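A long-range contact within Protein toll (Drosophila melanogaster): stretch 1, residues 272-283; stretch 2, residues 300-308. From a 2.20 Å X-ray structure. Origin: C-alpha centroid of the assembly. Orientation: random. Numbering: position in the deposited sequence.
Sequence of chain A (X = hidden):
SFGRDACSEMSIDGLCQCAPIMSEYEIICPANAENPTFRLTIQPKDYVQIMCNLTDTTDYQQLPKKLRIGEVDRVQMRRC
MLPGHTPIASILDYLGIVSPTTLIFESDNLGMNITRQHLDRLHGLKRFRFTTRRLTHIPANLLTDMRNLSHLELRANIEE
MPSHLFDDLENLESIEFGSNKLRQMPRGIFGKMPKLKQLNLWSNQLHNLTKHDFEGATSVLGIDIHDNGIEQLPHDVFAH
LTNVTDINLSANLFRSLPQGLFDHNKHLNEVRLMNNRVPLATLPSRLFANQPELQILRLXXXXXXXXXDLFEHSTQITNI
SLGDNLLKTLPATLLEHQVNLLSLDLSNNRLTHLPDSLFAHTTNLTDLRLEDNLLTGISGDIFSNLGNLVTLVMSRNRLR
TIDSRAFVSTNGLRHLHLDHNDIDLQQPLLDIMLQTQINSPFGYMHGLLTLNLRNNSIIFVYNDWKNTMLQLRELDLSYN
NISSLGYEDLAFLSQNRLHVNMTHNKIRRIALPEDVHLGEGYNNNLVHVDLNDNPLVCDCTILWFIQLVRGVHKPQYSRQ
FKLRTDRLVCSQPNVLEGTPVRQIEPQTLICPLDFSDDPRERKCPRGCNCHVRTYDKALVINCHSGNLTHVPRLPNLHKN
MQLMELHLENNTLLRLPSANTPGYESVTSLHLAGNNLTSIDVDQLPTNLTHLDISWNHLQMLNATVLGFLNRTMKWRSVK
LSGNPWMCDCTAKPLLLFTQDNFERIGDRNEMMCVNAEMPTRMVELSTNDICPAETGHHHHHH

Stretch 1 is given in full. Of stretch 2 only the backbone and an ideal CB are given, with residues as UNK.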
# COMPACT_ATOMS: atom_id res chain seq x y z
N ARG A 272 2.74 -29.70 2.10
CA ARG A 272 3.03 -28.65 1.13
C ARG A 272 3.43 -29.25 -0.22
O ARG A 272 4.40 -30.01 -0.31
CB ARG A 272 4.18 -27.77 1.63
CG ARG A 272 3.84 -26.88 2.81
CD ARG A 272 5.11 -26.33 3.43
NE ARG A 272 4.84 -25.61 4.67
CZ ARG A 272 5.70 -24.80 5.26
NH1 ARG A 272 6.90 -24.61 4.72
NH2 ARG A 272 5.38 -24.19 6.40
N LEU A 273 2.66 -28.92 -1.25
CA LEU A 273 3.08 -29.19 -2.62
C LEU A 273 2.94 -27.89 -3.40
O LEU A 273 1.96 -27.69 -4.12
CB LEU A 273 2.27 -30.33 -3.26
CG LEU A 273 2.96 -30.96 -4.48
CD1 LEU A 273 2.61 -32.42 -4.67
CD2 LEU A 273 2.70 -30.21 -5.77
N MET A 274 3.93 -27.02 -3.25
CA MET A 274 3.91 -25.68 -3.83
C MET A 274 4.89 -25.57 -4.98
O MET A 274 5.93 -26.22 -4.96
CB MET A 274 4.27 -24.66 -2.74
CG MET A 274 3.37 -24.76 -1.49
SD MET A 274 4.11 -24.00 -0.05
CE MET A 274 4.15 -22.28 -0.60
N ASN A 275 4.57 -24.75 -5.98
CA ASN A 275 5.51 -24.46 -7.06
C ASN A 275 6.08 -25.69 -7.74
O ASN A 275 7.29 -25.80 -7.99
CB ASN A 275 6.64 -23.56 -6.55
CG ASN A 275 6.12 -22.24 -6.08
OD1 ASN A 275 5.45 -21.51 -6.83
ND2 ASN A 275 6.41 -21.90 -4.82
N ASN A 276 5.21 -26.64 -8.03
CA ASN A 276 5.59 -27.73 -8.88
C ASN A 276 6.06 -27.09 -10.21
O ASN A 276 5.47 -26.11 -10.68
CB ASN A 276 4.39 -28.64 -9.07
CG ASN A 276 4.76 -30.00 -9.62
OD1 ASN A 276 5.37 -30.82 -8.92
ND2 ASN A 276 4.38 -30.26 -10.86
N ARG A 277 7.12 -27.63 -10.79
CA ARG A 277 7.80 -26.96 -11.90
C ARG A 277 7.25 -27.36 -13.25
O ARG A 277 7.68 -26.85 -14.28
CB ARG A 277 9.32 -27.21 -11.84
CG ARG A 277 9.97 -26.76 -10.51
CD ARG A 277 9.77 -25.26 -10.22
NE ARG A 277 10.53 -24.84 -9.04
CZ ARG A 277 10.41 -23.67 -8.43
NH1 ARG A 277 9.54 -22.76 -8.85
NH2 ARG A 277 11.17 -23.41 -7.36
N VAL A 278 6.29 -28.28 -13.26
CA VAL A 278 5.55 -28.62 -14.47
C VAL A 278 4.05 -28.62 -14.13
O VAL A 278 3.69 -28.57 -12.97
CB VAL A 278 5.96 -30.00 -15.09
CG1 VAL A 278 7.37 -29.94 -15.67
CG2 VAL A 278 5.83 -31.14 -14.07
N PRO A 279 3.19 -28.62 -15.15
CA PRO A 279 1.77 -28.75 -14.82
C PRO A 279 1.42 -30.10 -14.20
O PRO A 279 1.78 -31.16 -14.72
CB PRO A 279 1.08 -28.61 -16.19
CG PRO A 279 2.03 -27.80 -17.00
CD PRO A 279 3.40 -28.22 -16.56
N LEU A 280 0.72 -30.04 -13.08
CA LEU A 280 0.16 -31.23 -12.45
C LEU A 280 -1.35 -31.07 -12.55
O LEU A 280 -1.95 -30.27 -11.83
CB LEU A 280 0.62 -31.29 -10.98
CG LEU A 280 -0.04 -32.28 -10.03
CD1 LEU A 280 0.16 -33.69 -10.54
CD2 LEU A 280 0.53 -32.13 -8.63
N ALA A 281 -1.97 -31.83 -13.44
CA ALA A 281 -3.35 -31.59 -13.85
C ALA A 281 -4.35 -31.74 -12.71
O ALA A 281 -5.27 -30.93 -12.57
CB ALA A 281 -3.72 -32.49 -15.01
N THR A 282 -4.18 -32.78 -11.90
CA THR A 282 -5.07 -33.02 -10.77
C THR A 282 -4.36 -33.84 -9.69
O THR A 282 -3.21 -34.23 -9.84
CB THR A 282 -6.31 -33.81 -11.20
OG1 THR A 282 -7.31 -33.72 -10.17
CG2 THR A 282 -5.95 -35.30 -11.48
N LEU A 283 -5.07 -34.08 -8.59
CA LEU A 283 -4.57 -34.93 -7.52
C LEU A 283 -5.44 -36.19 -7.47
O LEU A 283 -6.64 -36.14 -7.77
CB LEU A 283 -4.61 -34.18 -6.18
CG LEU A 283 -3.78 -32.89 -6.16
CD1 LEU A 283 -4.11 -32.04 -4.92
CD2 LEU A 283 -2.29 -33.24 -6.19
N UNK A 300 -0.02 -25.73 -4.94
CA UNK A 300 0.14 -24.84 -6.08
C UNK A 300 0.98 -25.59 -7.11
O UNK A 300 2.18 -25.80 -6.91
CB UNK A 300 0.79 -23.51 -5.68
N UNK A 301 0.34 -26.00 -8.19
CA UNK A 301 0.99 -26.87 -9.16
C UNK A 301 0.30 -26.86 -10.53
O UNK A 301 0.36 -27.84 -11.27
CB UNK A 301 1.03 -28.30 -8.62
N UNK A 302 -0.35 -25.74 -10.86
CA UNK A 302 -1.15 -25.59 -12.09
C UNK A 302 -2.32 -26.58 -12.12
O UNK A 302 -2.65 -27.11 -13.17
CB UNK A 302 -0.27 -25.79 -13.32
N UNK A 303 -2.92 -26.83 -10.97
CA UNK A 303 -3.96 -27.83 -10.88
C UNK A 303 -5.15 -27.38 -11.72
O UNK A 303 -5.56 -26.20 -11.65
CB UNK A 303 -4.37 -28.07 -9.42
N UNK A 304 -5.68 -28.30 -12.52
CA UNK A 304 -6.77 -27.98 -13.44
C UNK A 304 -8.13 -28.31 -12.83
O UNK A 304 -9.13 -27.65 -13.13
CB UNK A 304 -6.59 -28.74 -14.76
N UNK A 305 -8.16 -29.33 -11.98
CA UNK A 305 -9.38 -29.73 -11.28
C UNK A 305 -9.04 -30.61 -10.07
O UNK A 305 -7.94 -31.16 -9.98
CB UNK A 305 -10.32 -30.47 -12.23
N UNK A 306 -9.99 -30.71 -9.14
CA UNK A 306 -9.83 -31.54 -7.95
C UNK A 306 -10.98 -32.54 -7.85
O UNK A 306 -12.11 -32.25 -8.27
CB UNK A 306 -9.76 -30.67 -6.69
N UNK A 307 -10.71 -33.73 -7.30
CA UNK A 307 -11.79 -34.70 -7.10
C UNK A 307 -12.55 -34.35 -5.82
O UNK A 307 -11.91 -33.95 -4.83
CB UNK A 307 -11.24 -36.13 -7.03
N UNK A 308 -13.87 -34.52 -5.85
CA UNK A 308 -14.75 -34.19 -4.75
C UNK A 308 -14.45 -34.88 -3.43
O UNK A 308 -14.90 -34.42 -2.38
CB UNK A 308 -16.19 -34.52 -5.16

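Position 300 pairs with stretch 1 through its backbone. Its N donates to Leu273 O at 2.9 Å, and its O accepts a weak hydrogen bond from Asn276 N at 3.3 Å. CA-to-CB points sideways. The ideal CB lies 4.0 Å from Asn275 N, and the Asn275 side chain ends nearby with OD1. A long side chain could run past that amide, and many polar or aliphatic residues would suit. The residue is Arg300. Its chain is extended, with chi1, chi2 and chi3 all t. CD passes 3.2 Å from Asn275 OD1, which lies over one face of the guanidinium. NE is 3.3 Å from the same OD1, but the angle is too poor for a hydrogen bond.

Position 301 points toward stretch 1. Its ideal CB is already 3.4 Å from Asn276 CB, and 3.8 Å from both Leu273 CD2 and Leu280 CB. There is little space beyond CB, so a small side chain fits best. The residue is Ala301. Its CB keeps the 3.4 Å contact with Asn276 CB and packs against Leu273 CD2 at 3.8 Å and Leu280 CB at 3.9 Å. Its O accepts from Leu280 N at 2.9 Å.

Position 302 has phi/psi of 62/37, a left-handed conformation. Glycine, asparagine or aspartate would be the usual guesses, though other residues can adopt it. CA-to-CB points toward Pro279, with the ideal CB 3.9 Å from Pro279 CA. The residue is Glu302. Its CG lies 3.8 Å from Pro279 CA. Water 1 lies 3.3 Å from Glu302 OE1 and 3.1 Å from Asn276 O, bridging the two stretches.

Position 303 has CA-to-CB sideways, with the ideal CB 4.1 Å from Leu280 O. Leu280 and Leu283 offer an apolar surface within reach of a longer side chain. Leucine, isoleucine or methionine would suit. The residue is Leu303, chi1 m and chi2 t. Its CD2 comes within 4.0 Å of Leu280 CG and 3.8 Å of Leu283 CG, so it sits against both leucines. Its CA makes a CA-H...O contact with Leu280 O at 3.3 Å.

Position 304 donates its N to Ala281 O at 2.7 Å. CB points sideways and little of stretch 1 limits its outer end, so many polar residues are possible. The residue is Gln304, whose OE1 approaches Ala281 CB at 4.0 Å.

Position 305 is extended and sideways. Its O accepts from Thr282 OG1 at 2.6 Å, and its N gives a weak bond to Ala281 O at 3.4 Å. A small or polar residue would suit. The residue is Ser305. Its OG is 2.4 Å from water 2, which bonds weakly to Ala281 O at 3.4 Å.

Position 306 is sideways, and an apolar chain could reach Leu283. The residue is Leu306, whose CD2 meets Leu283 CD1 at 4.1 Å.

Position 307 has phi -81, which permits proline among others. The residue is Pro307, with CD 3.4 Å from Leu283 O.

Position 308 is out of reach of stretch 1, which sets no preference. The residue is Gly308.

Stretch 2 (300-308) RAELQSLPG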
# COMPACT_ATOMS: atom_id res chain seq x y z
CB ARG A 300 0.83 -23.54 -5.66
CG ARG A 300 1.09 -22.63 -6.86
CD ARG A 300 2.30 -21.75 -6.68
NE ARG A 300 2.41 -20.79 -7.77
CZ ARG A 300 2.57 -19.49 -7.59
NH1 ARG A 300 2.64 -19.00 -6.36
NH2 ARG A 300 2.65 -18.67 -8.63
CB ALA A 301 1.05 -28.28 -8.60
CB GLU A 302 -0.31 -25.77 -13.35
CG GLU A 302 1.12 -25.33 -13.25
CD GLU A 302 1.26 -23.85 -13.36
OE1 GLU A 302 1.46 -23.20 -12.30
OE2 GLU A 302 1.19 -23.35 -14.49
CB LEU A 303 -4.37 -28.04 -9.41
CG LEU A 303 -3.31 -28.70 -8.51
CD1 LEU A 303 -3.56 -28.40 -7.02
CD2 LEU A 303 -3.22 -30.21 -8.78
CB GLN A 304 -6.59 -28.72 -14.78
CG GLN A 304 -5.69 -27.98 -15.75
CD GLN A 304 -5.36 -28.80 -16.97
OE1 GLN A 304 -4.21 -29.18 -17.18
NE2 GLN A 304 -6.37 -29.09 -17.80
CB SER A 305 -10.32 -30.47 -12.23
OG SER A 305 -9.73 -31.66 -12.70
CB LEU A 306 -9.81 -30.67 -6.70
CG LEU A 306 -8.74 -29.57 -6.65
CD1 LEU A 306 -8.93 -28.69 -5.41
CD2 LEU A 306 -7.34 -30.17 -6.69
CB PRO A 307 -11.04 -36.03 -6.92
CG PRO A 307 -9.73 -35.61 -6.27
CD PRO A 307 -9.39 -34.26 -6.90
O HOH W 1 3.60 -23.81 -9.93
O HOH W 2 -7.97 -32.12 -14.31
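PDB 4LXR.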